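PDB 3GMG: uncharacterized protein Rv1825/MT1873 from Mycobacterium tuberculosis, which is of unknown function but belongs to the UPF0749 (DUF881) family and is probably associated with the cell membrane, this chain being its C-terminal part. Local coordinates for residues A22-S25 with I26-A30; P47-A50 with P51-I55. All blocks are in the same frame, centred on the assembly; numbering follows the deposited sequence.

Contact 1. Residues A22-S25 with I26-A30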
loop_
_atom_site.group_PDB
_atom_site.type_symbol
_atom_site.label_atom_id
_atom_site.label_comp_id
_atom_site.label_asym_id
_atom_site.label_seq_id
_atom_site.Cartn_x
_atom_site.Cartn_y
_atom_site.Cartn_z
ATOM N N ALA A 22 -18.219 10.113 -0.335
ATOM C CA ALA A 22 -17.290 10.896 0.475
ATOM C C ALA A 22 -16.303 9.995 1.220
ATOM O O ALA A 22 -15.101 10.266 1.230
ATOM C CB ALA A 22 -18.051 11.793 1.459
ATOM N N ALA A 23 -16.807 8.919 1.828
ATOM C CA ALA A 23 -15.957 7.991 2.579
ATOM C C ALA A 23 -14.895 7.380 1.668
ATOM O O ALA A 23 -13.708 7.395 1.993
ATOM C CB ALA A 23 -16.792 6.898 3.228
ATOM N N LEU A 24 -15.331 6.870 0.520
ATOM C CA LEU A 24 -14.424 6.305 -0.487
ATOM C C LEU A 24 -13.416 7.349 -0.947
ATOM O O LEU A 24 -12.220 7.063 -1.062
ATOM C CB LEU A 24 -15.230 5.784 -1.689
ATOM C CG LEU A 24 -14.493 5.096 -2.843
ATOM C CD1 LEU A 24 -13.729 3.850 -2.390
ATOM C CD2 LEU A 24 -15.494 4.737 -3.948
ATOM N N SER A 25 -13.902 8.564 -1.196
ATOM C CA SER A 25 -13.057 9.624 -1.726
ATOM C C SER A 25 -11.994 10.029 -0.719
ATOM O O SER A 25 -10.849 10.314 -1.094
ATOM C CB SER A 25 -13.895 10.832 -2.140
ATOM O OG SER A 25 -14.722 10.486 -3.238
ATOM N N ILE A 26 -12.348 10.024 0.564
ATOM C CA ILE A 26 -11.343 10.296 1.597
ATOM C C ILE A 26 -10.331 9.161 1.680
ATOM O O ILE A 26 -9.120 9.407 1.719
ATOM C CB ILE A 26 -11.964 10.569 2.974
ATOM C CG1 ILE A 26 -12.706 11.907 2.961
ATOM C CG2 ILE A 26 -10.856 10.584 4.057
ATOM C CD1 ILE A 26 -13.554 12.123 4.207
ATOM N N LEU A 27 -10.814 7.921 1.709
ATOM C CA LEU A 27 -9.937 6.740 1.786
ATOM C C LEU A 27 -8.836 6.748 0.725
ATOM O O LEU A 27 -7.671 6.493 1.006
ATOM C CB LEU A 27 -10.767 5.460 1.622
ATOM C CG LEU A 27 -10.000 4.143 1.478
ATOM C CD1 LEU A 27 -9.335 3.798 2.789
ATOM C CD2 LEU A 27 -10.946 3.032 1.002
ATOM N N VAL A 28 -9.225 7.035 -0.507
ATOM C CA VAL A 28 -8.307 6.920 -1.626
ATOM C C VAL A 28 -7.530 8.207 -1.876
ATOM O O VAL A 28 -6.668 8.252 -2.762
ATOM C CB VAL A 28 -9.060 6.422 -2.881
ATOM C CG1 VAL A 28 -9.888 5.195 -2.527
ATOM C CG2 VAL A 28 -9.931 7.522 -3.476
ATOM N N GLY A 29 -7.784 9.239 -1.069
ATOM C CA GLY A 29 -7.069 10.502 -1.181
ATOM C C GLY A 29 -7.550 11.374 -2.328
ATOM O O GLY A 29 -6.823 12.256 -2.810
ATOM N N ALA A 30 -8.796 11.158 -2.750
ATOM C CA ALA A 30 -9.389 11.947 -3.838
ATOM C C ALA A 30 -9.853 13.338 -3.405
ATOM O O ALA A 30 -9.924 14.259 -4.232
ATOM C CB ALA A 30 -10.563 11.187 -4.458
#
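Val-28, just past helix 20-27, leans back on Leu-24 of its last turn. Val-28 CB stands 3.7 Å from Leu-24 O, and the two methyls diverge from there. CG1, anti to the carbonyl carbon (chi1 -50°), is the nearer of the two methyls to that oxygen and also reaches the leucine tip, with Val-28 CG1 and Leu-24 CD1 4.1 Å apart. Val-28 CG2 lies 3.4 Å from Leu-24 O and also approaches Ser-25 O. The same Leu-24 O accepts the N-H of Val-28 at 3.0 Å, so this carbonyl is both hydrogen-bonded and roofed by methyls. Leu-24 extends with CG anti to its backbone N (chi1 -177°), which carries CD1 toward the following turn.

Regular i to i+4 bonds from Ile-26 N to Ala-22 O and from Leu-27 N to Ala-23 O hold the turn before. The helix then closes in a Schellman motif: Gly-29 takes a positive phi of 78°, Gly-29 N bonds to Ile-26 O at 3.1 Å, and Ala-30 N reaches back to Ser-25 O at 2.8 Å, in the carbonyl plane. Ala-30 CB settles 3.5 Å from Ser-25 O. The hydroxyl Ser-25 OG is bonded to Leu-21 O. Gly-29 pairs through its backbone with Arg-150, and the second subunit packs its Leu-24 on Val-28 and its Ala-30 on Leu-24, placing the end of helix 20-27 at the dimer interface just before strand 33-35.

Contact 2. Residues P47-A50 with P51-I55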
loop_
_atom_site.group_PDB
_atom_site.type_symbol
_atom_site.label_atom_id
_atom_site.label_comp_id
_atom_site.label_asym_id
_atom_site.label_seq_id
_atom_site.Cartn_x
_atom_site.Cartn_y
_atom_site.Cartn_z
ATOM N N PRO A 47 21.665 18.276 8.177
ATOM C CA PRO A 47 20.520 17.380 8.363
ATOM C C PRO A 47 20.972 15.931 8.477
ATOM O O PRO A 47 22.005 15.545 7.910
ATOM C CB PRO A 47 19.732 17.573 7.078
ATOM C CG PRO A 47 20.812 17.842 6.053
ATOM C CD PRO A 47 21.813 18.663 6.763
ATOM N N GLY A 48 20.198 15.135 9.205
ATOM C CA GLY A 48 20.471 13.714 9.336
ATOM C C GLY A 48 19.297 12.766 9.197
ATOM O O GLY A 48 19.495 11.568 9.306
ATOM N N VAL A 49 18.087 13.272 8.924
ATOM C CA VAL A 49 16.904 12.398 8.913
ATOM C C VAL A 49 16.765 11.772 7.543
ATOM O O VAL A 49 16.504 12.460 6.552
ATOM C CB VAL A 49 15.609 13.149 9.333
ATOM C CG1 VAL A 49 14.353 12.275 9.097
ATOM C CG2 VAL A 49 15.695 13.589 10.780
ATOM N N ALA A 50 16.943 10.454 7.497
ATOM C CA ALA A 50 16.902 9.699 6.254
ATOM C C ALA A 50 15.485 9.257 5.892
ATOM O O ALA A 50 14.581 9.301 6.743
ATOM C CB ALA A 50 17.817 8.469 6.354
ATOM N N PRO A 51 15.280 8.808 4.645
ATOM C CA PRO A 51 13.968 8.298 4.219
ATOM C C PRO A 51 13.342 7.293 5.187
ATOM O O PRO A 51 12.126 7.323 5.396
ATOM C CB PRO A 51 14.260 7.643 2.869
ATOM C CG PRO A 51 15.469 8.349 2.369
ATOM C CD PRO A 51 16.258 8.796 3.535
ATOM N N GLU A 52 14.167 6.433 5.772
ATOM C CA GLU A 52 13.694 5.366 6.645
ATOM C C GLU A 52 12.930 5.925 7.835
ATOM O O GLU A 52 11.928 5.342 8.282
ATOM C CB GLU A 52 14.892 4.529 7.137
ATOM C CG GLU A 52 15.494 3.590 6.080
ATOM C CD GLU A 52 16.383 4.264 5.027
ATOM O OE1 GLU A 52 16.678 3.582 4.018
ATOM O OE2 GLU A 52 16.794 5.441 5.181
ATOM N N VAL A 53 13.409 7.040 8.364
ATOM C CA VAL A 53 12.779 7.676 9.512
ATOM C C VAL A 53 11.403 8.219 9.120
ATOM O O VAL A 53 10.442 8.071 9.873
ATOM C CB VAL A 53 13.635 8.809 10.094
ATOM C CG1 VAL A 53 12.925 9.496 11.241
ATOM C CG2 VAL A 53 14.991 8.264 10.553
ATOM N N MET A 54 11.298 8.826 7.942
ATOM C CA MET A 54 10.005 9.349 7.508
ATOM C C MET A 54 9.016 8.214 7.220
ATOM O O MET A 54 7.814 8.308 7.523
ATOM C CB MET A 54 10.152 10.295 6.311
ATOM C CG MET A 54 8.847 10.958 5.888
ATOM S SD MET A 54 8.132 12.151 7.075
ATOM C CE MET A 54 9.221 13.572 6.789
ATOM N N ILE A 55 9.506 7.109 6.667
ATOM C CA ILE A 55 8.664 5.933 6.472
ATOM C C ILE A 55 8.164 5.407 7.834
ATOM O O ILE A 55 6.986 5.056 7.980
ATOM C CB ILE A 55 9.421 4.815 5.716
ATOM C CG1 ILE A 55 9.679 5.235 4.271
ATOM C CG2 ILE A 55 8.630 3.511 5.772
ATOM C CD1 ILE A 55 10.848 4.506 3.629
#
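Val-49 lays its CG1 methyl against the flank of Val-53, with Val-49 CG1 3.7 Å from Val-53 CB and nearly as near to Val-53 CG1. The two side chains cross at about a right angle, one methyl of the loop residue meeting the branched carbon of the helix residue. In Val-49, CG1 is swung opposite the backbone N (chi1 171°), beside its own carbonyl carbon, which brings it to the first turn of the helix. Val-53 CB also rests 3.5 Å from Ala-50 O. Ala-50 O receives a weak i to i+3 hydrogen bond from Val-53 N at 3.0 Å, the N-H bent to 133°; alongside it, the two valines pack against each other.

Between the valines the chain passes through Ala-50, Pro-51 and Glu-52. The Pro-51 ring, bonded through its N to Ala-50 C, holds Pro-51 CD 3.2 Å from Ala-50 CB. Glu-52 folds back through a bend at chi2 (77°), bringing Glu-52 OE2 within 3.4 Å of Ala-50 CB. Just upstream, both carboxylate oxygens of Asp-44 take backbone N-H groups, OD1 that of Gly-48 and OD2 that of Val-49, pinning the loop. Pro-51 packs on Leu-93 and Val-86 of the neighbouring strands. The whole is a helix N-terminus with Ala-50 at the N-cap and proline at the first helical position, a valine of the incoming loop packing on the opening turn.

Contact 1 closes before contact 2 opens, and the chain between them runs through strands 33-35 and 37-43. Their centres lie 28 Å apart on opposite sides of the chain's centre, with nearest atoms about 16 Å from each other, so neither touches the other. Contact 1 ends helix 20-27, whereas contact 2 starts helix 51-63; strand 37-43, inside the five-stranded antiparallel sheet, leads from one region to the other. Both belong to the DUF881 part of the protein. The second subunit packs on contact 1 but does not touch contact 2: the end of helix 20-27 serves the dimer interface, the start of helix 51-63 the packing within one subunit.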